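Local coordinates for protein syndapin (Drosophila melanogaster, PDB 3I2W) that probably takes part in endocytosis, using its F-BAR domain as a phospholipid-binding homodimer and regulating the internalisation of plasma membrane proteins, at residues K230-L233 / F234-S238; L240-T243 / K244-S247; H107-M111 / Q112-R116; M84-K87 / D88-N92. One frame throughout, in Å; residues are numbered along the deposited sequence.

Interaction 1 (K230-L233 / F234-S238); sequences KEIL and FNVHS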
loop_
_atom_site.group_PDB
_atom_site.type_symbol
_atom_site.label_atom_id
_atom_site.label_comp_id
_atom_site.label_asym_id
_atom_site.label_seq_id
_atom_site.Cartn_x
_atom_site.Cartn_y
_atom_site.Cartn_z
ATOM N N LYS B 230 9.832 18.784 10.450
ATOM C CA LYS B 230 8.951 19.421 9.494
ATOM C C LYS B 230 9.462 19.221 8.037
ATOM O O LYS B 230 8.673 18.988 7.104
ATOM C CB LYS B 230 8.779 20.885 9.833
ATOM C CG LYS B 230 7.534 21.430 9.225
ATOM C CD LYS B 230 7.669 22.914 8.947
ATOM C CE LYS B 230 6.381 23.455 8.334
ATOM N NZ LYS B 230 5.689 24.433 9.170
ATOM N N GLU B 231 10.782 19.254 7.862
ATOM C CA GLU B 231 11.337 19.196 6.563
ATOM C C GLU B 231 11.217 17.836 5.965
ATOM O O GLU B 231 10.949 17.704 4.781
ATOM C CB GLU B 231 12.833 19.538 6.615
ATOM C CG GLU B 231 13.132 21.081 6.900
ATOM C CD GLU B 231 12.002 22.031 6.235
ATOM O OE1 GLU B 231 11.896 21.935 4.918
ATOM O OE2 GLU B 231 11.247 22.818 7.036
ATOM N N ILE B 232 11.525 16.831 6.770
ATOM C CA ILE B 232 11.499 15.437 6.385
ATOM C C ILE B 232 10.054 15.101 6.025
ATOM O O ILE B 232 9.788 14.562 4.972
ATOM C CB ILE B 232 11.951 14.591 7.564
ATOM C CG1 ILE B 232 13.443 14.703 7.784
ATOM C CG2 ILE B 232 11.529 13.175 7.441
ATOM C CD1 ILE B 232 14.242 14.230 6.668
ATOM N N LEU B 233 9.108 15.467 6.871
ATOM C CA LEU B 233 7.743 15.367 6.441
ATOM C C LEU B 233 7.479 15.903 5.016
ATOM O O LEU B 233 6.864 15.196 4.235
ATOM C CB LEU B 233 6.775 15.934 7.470
ATOM C CG LEU B 233 6.653 15.118 8.753
ATOM C CD1 LEU B 233 5.540 15.616 9.597
ATOM C CD2 LEU B 233 6.419 13.686 8.450
ATOM N N PHE B 234 7.927 17.093 4.647
ATOM C CA PHE B 234 7.818 17.533 3.253
ATOM C C PHE B 234 8.575 16.620 2.317
ATOM O O PHE B 234 8.124 16.332 1.199
ATOM C CB PHE B 234 8.407 18.918 3.044
ATOM C CG PHE B 234 7.528 20.071 3.528
ATOM C CD1 PHE B 234 6.250 20.265 3.044
ATOM C CD2 PHE B 234 8.021 20.997 4.414
ATOM C CE1 PHE B 234 5.464 21.332 3.467
ATOM C CE2 PHE B 234 7.231 22.079 4.829
ATOM C CZ PHE B 234 5.956 22.233 4.354
ATOM N N ASN B 235 9.739 16.159 2.730
ATOM C CA ASN B 235 10.499 15.301 1.870
ATOM C C ASN B 235 9.700 14.036 1.623
ATOM O O ASN B 235 9.674 13.554 0.522
ATOM C CB ASN B 235 11.814 14.952 2.522
ATOM C CG ASN B 235 12.813 16.100 2.502
ATOM O OD1 ASN B 235 13.906 15.972 3.009
ATOM N ND2 ASN B 235 12.448 17.198 1.933
ATOM N N VAL B 236 9.037 13.510 2.647
ATOM C CA VAL B 236 8.196 12.349 2.517
ATOM C C VAL B 236 7.145 12.664 1.474
ATOM O O VAL B 236 7.011 11.938 0.447
ATOM C CB VAL B 236 7.463 12.017 3.806
ATOM C CG1 VAL B 236 6.549 10.872 3.566
ATOM C CG2 VAL B 236 8.413 11.592 4.862
ATOM N N HIS B 237 6.418 13.743 1.727
ATOM C CA HIS B 237 5.430 14.225 0.814
ATOM C C HIS B 237 5.948 14.173 -0.613
ATOM O O HIS B 237 5.410 13.474 -1.399
ATOM C CB HIS B 237 5.071 15.624 1.215
ATOM C CG HIS B 237 3.974 16.228 0.403
ATOM N ND1 HIS B 237 4.204 16.859 -0.799
ATOM C CD2 HIS B 237 2.650 16.356 0.653
ATOM C CE1 HIS B 237 3.060 17.300 -1.280
ATOM N NE2 HIS B 237 2.099 17.013 -0.417
ATOM N N SER B 238 7.014 14.874 -0.961
ATOM C CA SER B 238 7.639 14.670 -2.306
ATOM C C SER B 238 7.710 13.276 -2.835
ATOM O O SER B 238 7.474 13.036 -3.996
ATOM C CB SER B 238 9.054 15.187 -2.322
ATOM O OG SER B 238 8.838 16.535 -2.026
#
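Val236 N gives its hydrogen to Ile232 O at 2.7 Å. It is one rung of an unbroken alpha-helical ladder: Phe234, Asn235 and His237 likewise bond back to Lys230, Glu231 and Leu233, the last of these with His237 N 2.9 Å from Leu233 O. On one flank the aliphatic chain of Lys230 runs alongside the Phe234 ring, both pointing the same way, and Lys230 CE lies 3.9 Å from Phe234 CE2. That placement follows from a lysine CG set anti to the backbone N (chi1 -159°), which carries the chain outward, level with the Phe234 ring. Glu231 comes in on the same ring, its OE1 4.0 Å from Phe234 CD2 and its carboxylate turned 44° from the ring plane, so this is a loose contact and not a stack. The opposite flank is greasier, with Ile232 CG2 4.3 Å from Val236 CG2, one helical turn on. Within helix 169-240, these flanks face different neighbours: Ile232 packs on Val94 and Ile98 of helix 63-105, where Asn235 OD1 also accepts from Gln97, while Lys230 NZ bonds to Ala262 O of the second subunit and His237 NE2 to Tyr252 O of that same subunit, whose Ile259 packs against Leu233 and Phe234.

Interaction 2 (L240-T243 / K244-S247); sequences LDLT and KVQS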
loop_
_atom_site.group_PDB
_atom_site.type_symbol
_atom_site.label_atom_id
_atom_site.label_comp_id
_atom_site.label_asym_id
_atom_site.label_seq_id
_atom_site.Cartn_x
_atom_site.Cartn_y
_atom_site.Cartn_z
ATOM N N LEU B 240 5.875 10.778 -2.195
ATOM C CA LEU B 240 4.615 10.124 -2.378
ATOM C C LEU B 240 3.717 10.833 -3.376
ATOM O O LEU B 240 2.735 10.283 -3.803
ATOM C CB LEU B 240 3.867 10.024 -1.048
ATOM C CG LEU B 240 4.135 8.895 -0.074
ATOM C CD1 LEU B 240 5.523 8.846 0.049
ATOM C CD2 LEU B 240 3.603 9.308 1.267
ATOM N N ASP B 241 4.026 12.042 -3.755
ATOM C CA ASP B 241 3.075 12.813 -4.481
ATOM C C ASP B 241 3.095 12.302 -5.907
ATOM O O ASP B 241 4.112 12.313 -6.610
ATOM C CB ASP B 241 3.480 14.272 -4.382
ATOM C CG ASP B 241 2.550 15.229 -5.115
ATOM O OD1 ASP B 241 1.636 14.869 -5.907
ATOM O OD2 ASP B 241 2.768 16.425 -4.868
ATOM N N LEU B 242 1.922 11.871 -6.315
ATOM C CA LEU B 242 1.730 11.153 -7.529
ATOM C C LEU B 242 1.692 12.155 -8.606
ATOM O O LEU B 242 2.192 11.890 -9.730
ATOM C CB LEU B 242 0.393 10.422 -7.477
ATOM C CG LEU B 242 0.565 9.122 -6.697
ATOM C CD1 LEU B 242 -0.800 8.496 -6.441
ATOM C CD2 LEU B 242 1.562 8.183 -7.470
ATOM N N THR B 243 1.117 13.308 -8.269
ATOM C CA THR B 243 0.918 14.358 -9.238
ATOM C C THR B 243 2.248 14.839 -9.783
ATOM O O THR B 243 2.270 15.658 -10.651
ATOM C CB THR B 243 0.120 15.571 -8.674
ATOM O OG1 THR B 243 0.988 16.429 -7.962
ATOM C CG2 THR B 243 -0.949 15.160 -7.743
ATOM N N LYS B 244 3.360 14.344 -9.281
ATOM C CA LYS B 244 4.660 14.814 -9.741
ATOM C C LYS B 244 5.470 13.678 -10.339
ATOM O O LYS B 244 6.635 13.842 -10.660
ATOM C CB LYS B 244 5.460 15.375 -8.548
ATOM C CG LYS B 244 4.767 16.484 -7.733
ATOM C CD LYS B 244 5.426 17.844 -7.924
ATOM C CE LYS B 244 4.459 18.997 -7.577
ATOM N NZ LYS B 244 4.132 19.104 -6.120
ATOM N N VAL B 245 4.897 12.487 -10.411
ATOM C CA VAL B 245 5.523 11.430 -11.148
ATOM C C VAL B 245 5.235 11.761 -12.640
ATOM O O VAL B 245 4.086 11.763 -13.074
ATOM C CB VAL B 245 4.867 10.141 -10.710
ATOM C CG1 VAL B 245 5.535 8.915 -11.351
ATOM C CG2 VAL B 245 4.881 10.045 -9.215
ATOM N N GLN B 246 6.258 12.124 -13.404
ATOM C CA GLN B 246 6.019 12.693 -14.757
ATOM C C GLN B 246 5.688 11.684 -15.815
ATOM O O GLN B 246 5.171 12.015 -16.860
ATOM C CB GLN B 246 7.188 13.508 -15.207
ATOM C CG GLN B 246 7.069 14.878 -14.609
ATOM C CD GLN B 246 8.414 15.474 -14.292
ATOM O OE1 GLN B 246 8.604 16.054 -13.208
ATOM N NE2 GLN B 246 9.374 15.339 -15.229
ATOM N N SER B 247 5.933 10.438 -15.466
ATOM C CA SER B 247 5.752 9.338 -16.329
ATOM C C SER B 247 4.293 8.868 -16.331
ATOM O O SER B 247 3.795 8.383 -17.343
ATOM C CB SER B 247 6.697 8.248 -15.876
ATOM O OG SER B 247 6.235 7.666 -14.681
#
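Lys244 folds its side chain back across the carboxylate of Asp241: Lys244 CG rests 3.5 Å from Asp241 OD2, and beyond it the chain bends at chi2 (-110°) and again at chi4. The double bend returns the ammonium to the same oxygen: Lys244 NZ and Asp241 OD2 form a salt bridge at 3.3 Å, the nitrogen standing 37° out of the carboxylate plane. The other oxygen is taken by Thr243, whose hydroxyl OG1 donates to Asp241 OD1 at 2.7 Å on the syn side; the backbone N of Thr243 adds a weak bond to that OD1, which makes an Asx turn. The carboxylate thus has one oxygen for a charge and the other for two donors. Helix 169-240 ends at Leu240, and Asp241 is the first residue beyond it; the chain then turns sharply toward helix 247-260, through a turn in which Val245 N bonds to Leu242 O at 2.9 Å. Without the carboxylate, as with an alanine at Asp241, the Lys244 ammonium would probably lose its mate and the Thr243 hydroxyl be set free to turn. Away from the carboxylate, Leu242 and Val245 lie side by side, Leu242 CD2 to Val245 CG2 4.2 Å. Leu242 also packs on Leu248 of the second subunit, and Val245 on Val82 of helix 63-105.

Interaction 3 (H107-M111 / Q112-R116); sequences HHTLM and QIKER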
loop_
_atom_site.group_PDB
_atom_site.type_symbol
_atom_site.label_atom_id
_atom_site.label_comp_id
_atom_site.label_asym_id
_atom_site.label_seq_id
_atom_site.Cartn_x
_atom_site.Cartn_y
_atom_site.Cartn_z
ATOM N N HIS B 107 24.575 10.878 21.353
ATOM C CA HIS B 107 25.758 10.088 21.533
ATOM C C HIS B 107 25.453 9.197 22.689
ATOM O O HIS B 107 24.555 9.506 23.479
ATOM C CB HIS B 107 26.936 11.015 21.727
ATOM C CG HIS B 107 27.152 11.874 20.522
ATOM N ND1 HIS B 107 27.899 11.455 19.437
ATOM C CD2 HIS B 107 26.583 13.053 20.157
ATOM C CE1 HIS B 107 27.832 12.366 18.483
ATOM N NE2 HIS B 107 27.041 13.345 18.896
ATOM N N HIS B 108 26.102 8.040 22.748
ATOM C CA HIS B 108 25.660 7.048 23.710
ATOM C C HIS B 108 26.783 6.685 24.622
ATOM O O HIS B 108 27.700 6.041 24.175
ATOM C CB HIS B 108 25.122 5.801 23.026
ATOM C CG HIS B 108 23.980 6.065 22.117
ATOM N ND1 HIS B 108 22.685 5.774 22.462
ATOM C CD2 HIS B 108 23.933 6.551 20.851
ATOM C CE1 HIS B 108 21.878 6.104 21.464
ATOM N NE2 HIS B 108 22.613 6.576 20.472
ATOM N N THR B 109 26.731 7.111 25.876
ATOM C CA THR B 109 27.807 6.782 26.812
ATOM C C THR B 109 27.277 6.245 28.111
ATOM O O THR B 109 26.264 6.671 28.586
ATOM C CB THR B 109 28.659 7.978 27.265
ATOM O OG1 THR B 109 29.139 8.691 26.160
ATOM C CG2 THR B 109 29.905 7.451 27.829
ATOM N N LEU B 110 27.969 5.331 28.735
ATOM C CA LEU B 110 27.590 5.102 30.119
ATOM C C LEU B 110 26.112 4.818 30.266
ATOM O O LEU B 110 25.482 5.338 31.200
ATOM C CB LEU B 110 28.000 6.302 31.009
ATOM C CG LEU B 110 29.528 6.494 31.054
ATOM C CD1 LEU B 110 29.929 7.903 31.368
ATOM C CD2 LEU B 110 30.179 5.519 32.053
HETATM N N MSE B 111 25.593 3.953 29.385
HETATM C CA MSE B 111 24.177 3.614 29.353
HETATM C C MSE B 111 23.253 4.836 29.441
HETATM O O MSE B 111 22.176 4.782 29.994
HETATM C CB MSE B 111 23.830 2.553 30.372
HETATM C CG MSE B 111 24.369 1.201 29.959
HETATM SE SE MSE B 111 24.217 -0.104 31.209
HETATM C CE MSE B 111 22.509 -0.440 31.346
ATOM N N GLN B 112 23.691 5.939 28.853
ATOM C CA GLN B 112 22.903 7.159 28.809
ATOM C C GLN B 112 23.019 7.793 27.442
ATOM O O GLN B 112 23.864 7.382 26.627
ATOM C CB GLN B 112 23.413 8.134 29.831
ATOM C CG GLN B 112 22.728 7.995 31.171
ATOM C CD GLN B 112 23.651 8.386 32.364
ATOM O OE1 GLN B 112 24.911 8.153 32.369
ATOM N NE2 GLN B 112 23.013 8.961 33.408
ATOM N N ILE B 113 22.133 8.745 27.171
ATOM C CA ILE B 113 22.300 9.658 26.049
ATOM C C ILE B 113 22.962 10.885 26.610
ATOM O O ILE B 113 22.382 11.615 27.429
ATOM C CB ILE B 113 20.987 10.072 25.431
ATOM C CG1 ILE B 113 20.356 8.868 24.754
ATOM C CG2 ILE B 113 21.207 11.195 24.439
ATOM C CD1 ILE B 113 19.153 9.197 23.967
ATOM N N LYS B 114 24.187 11.091 26.181
ATOM C CA LYS B 114 25.002 12.114 26.696
ATOM C C LYS B 114 24.328 13.459 26.664
ATOM O O LYS B 114 24.423 14.188 27.607
ATOM C CB LYS B 114 26.268 12.116 25.864
ATOM C CG LYS B 114 27.333 13.072 26.292
ATOM C CD LYS B 114 28.584 12.777 25.510
ATOM C CE LYS B 114 29.520 13.990 25.502
ATOM N NZ LYS B 114 29.628 14.479 26.887
ATOM N N GLU B 115 23.622 13.807 25.606
ATOM C CA GLU B 115 22.928 15.067 25.603
ATOM C C GLU B 115 21.930 15.187 26.728
ATOM O O GLU B 115 21.766 16.263 27.289
ATOM C CB GLU B 115 22.292 15.377 24.248
ATOM C CG GLU B 115 23.331 15.557 23.105
ATOM C CD GLU B 115 24.023 14.238 22.691
ATOM O OE1 GLU B 115 23.705 13.168 23.238
ATOM O OE2 GLU B 115 24.884 14.249 21.788
ATOM N N ARG B 116 21.286 14.100 27.110
ATOM C CA ARG B 116 20.429 14.143 28.301
ATOM C C ARG B 116 21.198 14.281 29.625
ATOM O O ARG B 116 20.904 15.141 30.450
ATOM C CB ARG B 116 19.555 12.904 28.323
ATOM C CG ARG B 116 18.348 13.018 29.205
ATOM C CD ARG B 116 17.619 11.691 29.258
ATOM N NE ARG B 116 16.791 11.643 30.451
ATOM C CZ ARG B 116 15.816 10.783 30.696
ATOM N NH1 ARG B 116 15.483 9.856 29.834
ATOM N NH2 ARG B 116 15.142 10.893 31.808
HETATM O O HOH W 1 22.248 5.082 25.063
#
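This is a small beta hairpin on the surface, tying together the end of helix 63-105 and the start of helix 114-159 by backbone bonds and one long acidic side chain. Thr109 and Gln112 form its antiparallel hydrogen-bonded pair: Gln112 N donates to Thr109 O at 2.7 Å and Thr109 N to Gln112 O at 3.0 Å. One step away from the turn, His108 and Ile113 face each other as a non-hydrogen-bonded pair, flanked by CA-H...O contacts such as Ile113 CA to His107 O, 3.4 Å. The connection is a two-residue loop, Leu110 and Met111 (selenomethionine), both with left-handed backbone angles. At the open end Lys114 N bonds to His107 O at 3.2 Å, and here the strand gives way to the helix, with Ile113 at the N-cap. Glu115, in the first helical turn, bends at chi2 (71°) so that its carboxylate reaches back to His107, just before strand 108-109; Glu115 OE1 accepts from His107 N on its syn side at 3.1 Å. Shortening Glu115 to an alanine is likely to leave the His107 N-H without this partner and the open end less firmly tied to the helix. The imidazole of His107 has its own polar mate, NE2 bonding to Glu104 O in the preceding helix. At His108, a water lies in the plane of the ring, 2.7 Å from His108 ND1, and donates weakly to Gln112 O. His108 and Ile113 both rest on Tyr21 of helix 11-58.

Interaction 4 (M84-K87 / D88-N92); sequences MKIK and DNLCN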
loop_
_atom_site.group_PDB
_atom_site.type_symbol
_atom_site.label_atom_id
_atom_site.label_comp_id
_atom_site.label_asym_id
_atom_site.label_seq_id
_atom_site.Cartn_x
_atom_site.Cartn_y
_atom_site.Cartn_z
HETATM N N MSE B 84 8.267 1.155 -6.864
HETATM C CA MSE B 84 9.591 0.759 -6.389
HETATM C C MSE B 84 10.457 1.949 -6.124
HETATM O O MSE B 84 11.307 1.921 -5.255
HETATM C CB MSE B 84 10.314 -0.098 -7.396
HETATM C CG MSE B 84 9.992 -1.593 -7.299
HETATM SE SE MSE B 84 10.097 -2.452 -5.502
HETATM C CE MSE B 84 11.789 -3.455 -5.692
ATOM N N LYS B 85 10.243 2.999 -6.901
ATOM C CA LYS B 85 11.016 4.195 -6.834
ATOM C C LYS B 85 10.547 4.961 -5.626
ATOM O O LYS B 85 11.327 5.672 -5.022
ATOM C CB LYS B 85 10.786 5.020 -8.095
ATOM C CG LYS B 85 12.062 5.551 -8.715
ATOM C CD LYS B 85 11.899 6.978 -9.325
ATOM C CE LYS B 85 12.122 8.092 -8.253
ATOM N NZ LYS B 85 12.101 9.510 -8.748
ATOM N N ILE B 86 9.287 4.853 -5.248
ATOM C CA ILE B 86 8.861 5.474 -4.026
ATOM C C ILE B 86 9.473 4.692 -2.867
ATOM O O ILE B 86 10.020 5.250 -1.930
ATOM C CB ILE B 86 7.365 5.472 -3.893
ATOM C CG1 ILE B 86 6.743 6.220 -5.049
ATOM C CG2 ILE B 86 6.949 6.165 -2.635
ATOM C CD1 ILE B 86 5.269 6.247 -4.948
ATOM N N LYS B 87 9.429 3.385 -2.933
ATOM C CA LYS B 87 10.137 2.592 -1.931
ATOM C C LYS B 87 11.604 3.018 -1.807
ATOM O O LYS B 87 12.171 3.088 -0.719
ATOM C CB LYS B 87 10.034 1.126 -2.308
ATOM C CG LYS B 87 10.723 0.255 -1.347
ATOM C CD LYS B 87 11.929 -0.381 -1.963
ATOM C CE LYS B 87 12.857 -0.842 -0.866
ATOM N NZ LYS B 87 13.947 -1.612 -1.533
ATOM N N ASP B 88 12.226 3.303 -2.939
ATOM C CA ASP B 88 13.630 3.544 -2.937
ATOM C C ASP B 88 13.876 4.957 -2.506
ATOM O O ASP B 88 14.785 5.222 -1.680
ATOM C CB ASP B 88 14.254 3.235 -4.296
ATOM C CG ASP B 88 14.633 1.730 -4.464
ATOM O OD1 ASP B 88 14.530 0.881 -3.534
ATOM O OD2 ASP B 88 15.035 1.371 -5.585
ATOM N N ASN B 89 13.073 5.879 -3.026
ATOM C CA ASN B 89 13.160 7.224 -2.461
ATOM C C ASN B 89 12.955 7.347 -0.969
ATOM O O ASN B 89 13.678 8.102 -0.354
ATOM C CB ASN B 89 12.264 8.224 -3.169
ATOM C CG ASN B 89 12.761 8.535 -4.529
ATOM O OD1 ASN B 89 13.928 8.270 -4.856
ATOM N ND2 ASN B 89 11.888 9.034 -5.363
ATOM N N LEU B 90 11.978 6.630 -0.390
ATOM C CA LEU B 90 11.703 6.741 1.030
ATOM C C LEU B 90 12.909 6.203 1.739
ATOM O O LEU B 90 13.381 6.799 2.677
ATOM C CB LEU B 90 10.482 5.957 1.451
ATOM C CG LEU B 90 9.119 6.393 0.940
ATOM C CD1 LEU B 90 8.120 5.383 1.372
ATOM C CD2 LEU B 90 8.684 7.747 1.386
ATOM N N CYS B 91 13.455 5.093 1.287
ATOM C CA CYS B 91 14.597 4.581 2.005
ATOM C C CYS B 91 15.911 5.231 1.808
ATOM O O CYS B 91 16.730 5.094 2.673
ATOM C CB CYS B 91 14.791 3.092 1.840
ATOM S SG CYS B 91 13.332 2.318 2.353
ATOM N N ASN B 92 16.196 5.883 0.707
ATOM C CA ASN B 92 17.565 6.369 0.589
ATOM C C ASN B 92 17.626 7.842 0.473
ATOM O O ASN B 92 18.673 8.370 0.687
ATOM C CB ASN B 92 18.351 5.789 -0.589
ATOM C CG ASN B 92 18.041 4.318 -0.871
ATOM O OD1 ASN B 92 18.032 3.507 0.029
ATOM N ND2 ASN B 92 17.795 3.985 -2.140
#
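Lys87 holds its CG opposite the backbone N (chi1 -180°) and, with a bend at chi2, swings its chain past Asp88, whose CG sits beside its own backbone N (chi1 -86°). The lysine methylenes then run close by the carboxylate, Lys87 CD 3.3 Å from Asp88 OD1, and Lys87 NZ completes a salt bridge to Asp88 OD1 at 3.2 Å, weak as a hydrogen bond. Lys39 of helix 11-58 brings a second ammonium near that of Lys87, so the Asp88 charge probably eases the crowding of like charges. The end of Lys85 lies across the amide of Asn89, four residues on, with no bond between Lys85 NZ and Asn89 ND2. Ile86 and Leu90 run side by side, Ile86 CG2 to Leu90 CG 4.2 Å. Backbone bonds hold the spacing: Asn89 N to Lys85 O at 2.7 Å, and likewise Leu90 N to Ile86 O and Cys91 N to Lys87 O. The charged flank and the buried Ile86-Leu90 ridge make this an amphipathic stretch of helix 63-105. Leu90 packs on both Ile31 of helix 11-58 and Leu240 of helix 169-240, as expected of a helix in the elongated bundle of an F-BAR domain.

All four contacts are local and follow in series along the chain; none nests in or crosses another. Interaction 4 comes first, within helix 63-105. Interaction 3 closes the hairpin by which the chain passes from that helix to helix 114-159, its centre about 32 Å from that of interaction 4. Much later, interaction 1 lies near the end of helix 169-240, and interaction 2 adjoins it in sequence, turning the chain toward helix 247-260. The fold brings the ends of the series together: Leu240 CD1 of interaction 2 packs 3.6 Å from Leu90 CD2 of interaction 4, joining helices 169-240 and 63-105. Interactions 1 and 2 also touch the second subunit.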